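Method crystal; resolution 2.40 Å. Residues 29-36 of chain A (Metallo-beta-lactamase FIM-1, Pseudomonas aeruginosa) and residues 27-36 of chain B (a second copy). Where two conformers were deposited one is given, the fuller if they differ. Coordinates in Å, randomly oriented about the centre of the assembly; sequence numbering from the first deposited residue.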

# COMPACT_ATOMS: atom_id res chain seq x y z
N GLU A 29 -1.53 -8.05 -0.34
CA GLU A 29 -1.09 -9.16 -1.19
C GLU A 29 -0.09 -8.71 -2.25
O GLU A 29 0.76 -9.51 -2.66
CB GLU A 29 -2.28 -9.84 -1.85
CG GLU A 29 -2.89 -10.97 -1.03
CD GLU A 29 -3.63 -11.98 -1.89
OE1 GLU A 29 -3.38 -12.02 -3.11
OE2 GLU A 29 -4.45 -12.74 -1.34
N ASN A 30 -0.16 -7.46 -2.70
CA ASN A 30 0.85 -6.94 -3.60
C ASN A 30 2.11 -6.51 -2.86
O ASN A 30 2.97 -5.83 -3.46
CB ASN A 30 0.29 -5.77 -4.42
CG ASN A 30 -0.24 -4.64 -3.56
OD1 ASN A 30 0.08 -4.53 -2.37
ND2 ASN A 30 -1.06 -3.78 -4.15
N TRP A 31 2.24 -6.87 -1.59
CA TRP A 31 3.37 -6.58 -0.71
C TRP A 31 3.56 -5.10 -0.44
O TRP A 31 4.63 -4.69 0.02
CB TRP A 31 4.67 -7.19 -1.25
CG TRP A 31 4.74 -8.63 -0.96
CD1 TRP A 31 4.08 -9.64 -1.60
CD2 TRP A 31 5.49 -9.25 0.09
NE1 TRP A 31 4.39 -10.85 -1.03
CE2 TRP A 31 5.26 -10.64 0.01
CE3 TRP A 31 6.35 -8.77 1.08
CZ2 TRP A 31 5.84 -11.54 0.89
CZ3 TRP A 31 6.93 -9.67 1.95
CH2 TRP A 31 6.68 -11.04 1.85
N GLY A 32 2.54 -4.29 -0.70
CA GLY A 32 2.52 -2.94 -0.18
C GLY A 32 2.00 -2.92 1.25
O GLY A 32 1.64 -3.94 1.83
N HIS A 33 1.97 -1.72 1.81
CA HIS A 33 1.43 -1.52 3.15
C HIS A 33 0.46 -0.36 3.12
O HIS A 33 0.60 0.57 2.33
CB HIS A 33 2.54 -1.25 4.18
CG HIS A 33 3.46 -2.41 4.42
ND1 HIS A 33 4.60 -2.63 3.67
CD2 HIS A 33 3.42 -3.41 5.34
CE1 HIS A 33 5.21 -3.71 4.11
NE2 HIS A 33 4.52 -4.20 5.12
N VAL A 34 -0.55 -0.42 3.99
CA VAL A 34 -1.49 0.68 4.21
C VAL A 34 -1.38 1.10 5.66
O VAL A 34 -1.48 0.26 6.55
CB VAL A 34 -2.94 0.30 3.85
CG1 VAL A 34 -3.08 0.08 2.36
CG2 VAL A 34 -3.39 -0.95 4.60
N PRO A 35 -1.14 2.38 5.96
CA PRO A 35 -0.99 2.81 7.35
C PRO A 35 -2.32 3.16 8.01
O PRO A 35 -3.32 3.44 7.36
CB PRO A 35 -0.11 4.06 7.22
CG PRO A 35 -0.51 4.64 5.91
CD PRO A 35 -0.83 3.46 5.01
N SER A 36 -2.29 3.13 9.34
CA SER A 36 -3.42 3.55 10.16
C SER A 36 -2.90 4.26 11.39
O SER A 36 -1.94 3.80 12.02
CB SER A 36 -4.31 2.37 10.57
OG SER A 36 -5.46 2.81 11.25
N HIS B 27 3.06 6.06 -4.35
CA HIS B 27 2.25 6.63 -3.29
C HIS B 27 0.77 6.52 -3.64
O HIS B 27 0.36 6.82 -4.76
CB HIS B 27 2.64 8.09 -3.06
CG HIS B 27 1.63 8.88 -2.28
ND1 HIS B 27 1.61 8.90 -0.90
CD2 HIS B 27 0.61 9.67 -2.68
CE1 HIS B 27 0.62 9.68 -0.49
NE2 HIS B 27 -0.01 10.15 -1.55
N MET B 28 -0.03 6.08 -2.67
CA MET B 28 -1.46 5.93 -2.83
C MET B 28 -2.19 7.02 -2.05
O MET B 28 -1.60 7.77 -1.28
CB MET B 28 -1.92 4.54 -2.35
CG MET B 28 -1.29 3.39 -3.12
SD MET B 28 -2.08 1.82 -2.74
CE MET B 28 -1.65 1.62 -1.01
N GLU B 29 -3.51 7.09 -2.26
CA GLU B 29 -4.30 8.12 -1.59
C GLU B 29 -4.48 7.83 -0.10
O GLU B 29 -4.60 8.76 0.69
CB GLU B 29 -5.66 8.27 -2.27
CG GLU B 29 -5.69 9.36 -3.34
CD GLU B 29 -7.08 9.88 -3.60
OE1 GLU B 29 -7.33 10.36 -4.73
OE2 GLU B 29 -7.93 9.81 -2.69
N ASN B 30 -4.50 6.56 0.29
CA ASN B 30 -4.52 6.23 1.71
C ASN B 30 -3.14 6.35 2.35
O ASN B 30 -2.94 5.89 3.48
CB ASN B 30 -5.08 4.82 1.94
CG ASN B 30 -4.32 3.75 1.18
OD1 ASN B 30 -3.19 3.96 0.72
ND2 ASN B 30 -4.93 2.58 1.05
N TRP B 31 -2.18 6.94 1.63
CA TRP B 31 -0.79 7.12 2.03
C TRP B 31 -0.06 5.80 2.22
O TRP B 31 1.02 5.78 2.83
CB TRP B 31 -0.68 7.98 3.29
CG TRP B 31 -0.84 9.42 2.96
CD1 TRP B 31 -2.00 10.06 2.67
CD2 TRP B 31 0.21 10.39 2.85
NE1 TRP B 31 -1.74 11.39 2.40
CE2 TRP B 31 -0.40 11.61 2.50
CE3 TRP B 31 1.60 10.34 3.02
CZ2 TRP B 31 0.34 12.78 2.31
CZ3 TRP B 31 2.32 11.50 2.83
CH2 TRP B 31 1.69 12.70 2.49
N GLY B 32 -0.60 4.70 1.72
CA GLY B 32 0.16 3.48 1.59
C GLY B 32 1.11 3.57 0.41
O GLY B 32 1.18 4.56 -0.31
N HIS B 33 1.86 2.49 0.22
CA HIS B 33 2.81 2.41 -0.88
C HIS B 33 2.68 1.04 -1.54
O HIS B 33 2.42 0.05 -0.86
CB HIS B 33 4.25 2.63 -0.40
CG HIS B 33 4.61 4.07 -0.17
ND1 HIS B 33 4.66 4.64 1.08
CD2 HIS B 33 4.95 5.05 -1.04
CE1 HIS B 33 5.01 5.91 0.98
NE2 HIS B 33 5.18 6.19 -0.30
N VAL B 34 2.86 1.00 -2.85
CA VAL B 34 2.80 -0.24 -3.63
C VAL B 34 4.15 -0.43 -4.32
O VAL B 34 4.55 0.41 -5.13
CB VAL B 34 1.66 -0.24 -4.65
CG1 VAL B 34 1.87 -1.34 -5.68
CG2 VAL B 34 0.33 -0.42 -3.96
N PRO B 35 4.87 -1.51 -4.05
CA PRO B 35 6.19 -1.71 -4.65
C PRO B 35 6.12 -2.34 -6.03
O PRO B 35 5.14 -2.96 -6.42
CB PRO B 35 6.87 -2.66 -3.66
CG PRO B 35 5.74 -3.49 -3.14
CD PRO B 35 4.53 -2.59 -3.09
N SER B 36 7.22 -2.16 -6.77
CA SER B 36 7.36 -2.76 -8.09
C SER B 36 8.84 -3.06 -8.33
O SER B 36 9.69 -2.20 -8.06
CB SER B 36 6.82 -1.84 -9.19
OG SER B 36 6.88 -2.46 -10.46

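The two copies meet antiparallel at a single beta bridge, His A33 with His B33. Two backbone hydrogen bonds close it. His A33 N donates to His B33 O at 3.2 Å, and His B33 N donates to His A33 O at 3.1 Å. Each histidine thus has both its backbone amide and its carbonyl satisfied by its counterpart. The imidazoles take no part in this pairing. Their ends lead away from the other stretch, and NE2 of each is hydrogen-bonded elsewhere in the structure.

Glycine suits the position before each histidine. Gly A32 CA lies 3.1 Å from His B33 O, and Gly B32 CA lies 3.0 Å from His A33 O. A CB on either glycine would point toward the other chain and clash with that same carbonyl oxygen.

The glycine amides are satisfied within their own chains. Gly A32 N donates to Asn A30 OD1 at 3.0 Å, and Gly B32 N donates to Asn B30 OD1 at 2.9 Å. Both asparagines hold chi1 in the p well. Their ND2 atoms make no hydrogen bond across the contact: Asn A30 ND2 packs 3.6 Å from Val B34 CG2, and Asn B30 ND2 packs 3.4 Å from Val A34 CG1. In chain B, a type I turn from Met B28 to Trp B31 is closed by Trp B31 N donating to Met B28 O at 3.1 Å.

Apolar packing completes the contact. Pro A35 CG is 4.2 Å from Trp B31 CB, and Trp A31 CB is 4.3 Å from Pro B35 CG. Proline has no amide hydrogen to satisfy here. The indole ends lead away, and each NE1 is bonded elsewhere. Met B28 CE reaches Val A34 CG1 at 4.0 Å. Together the stretches bury 396 Å², both sides summed.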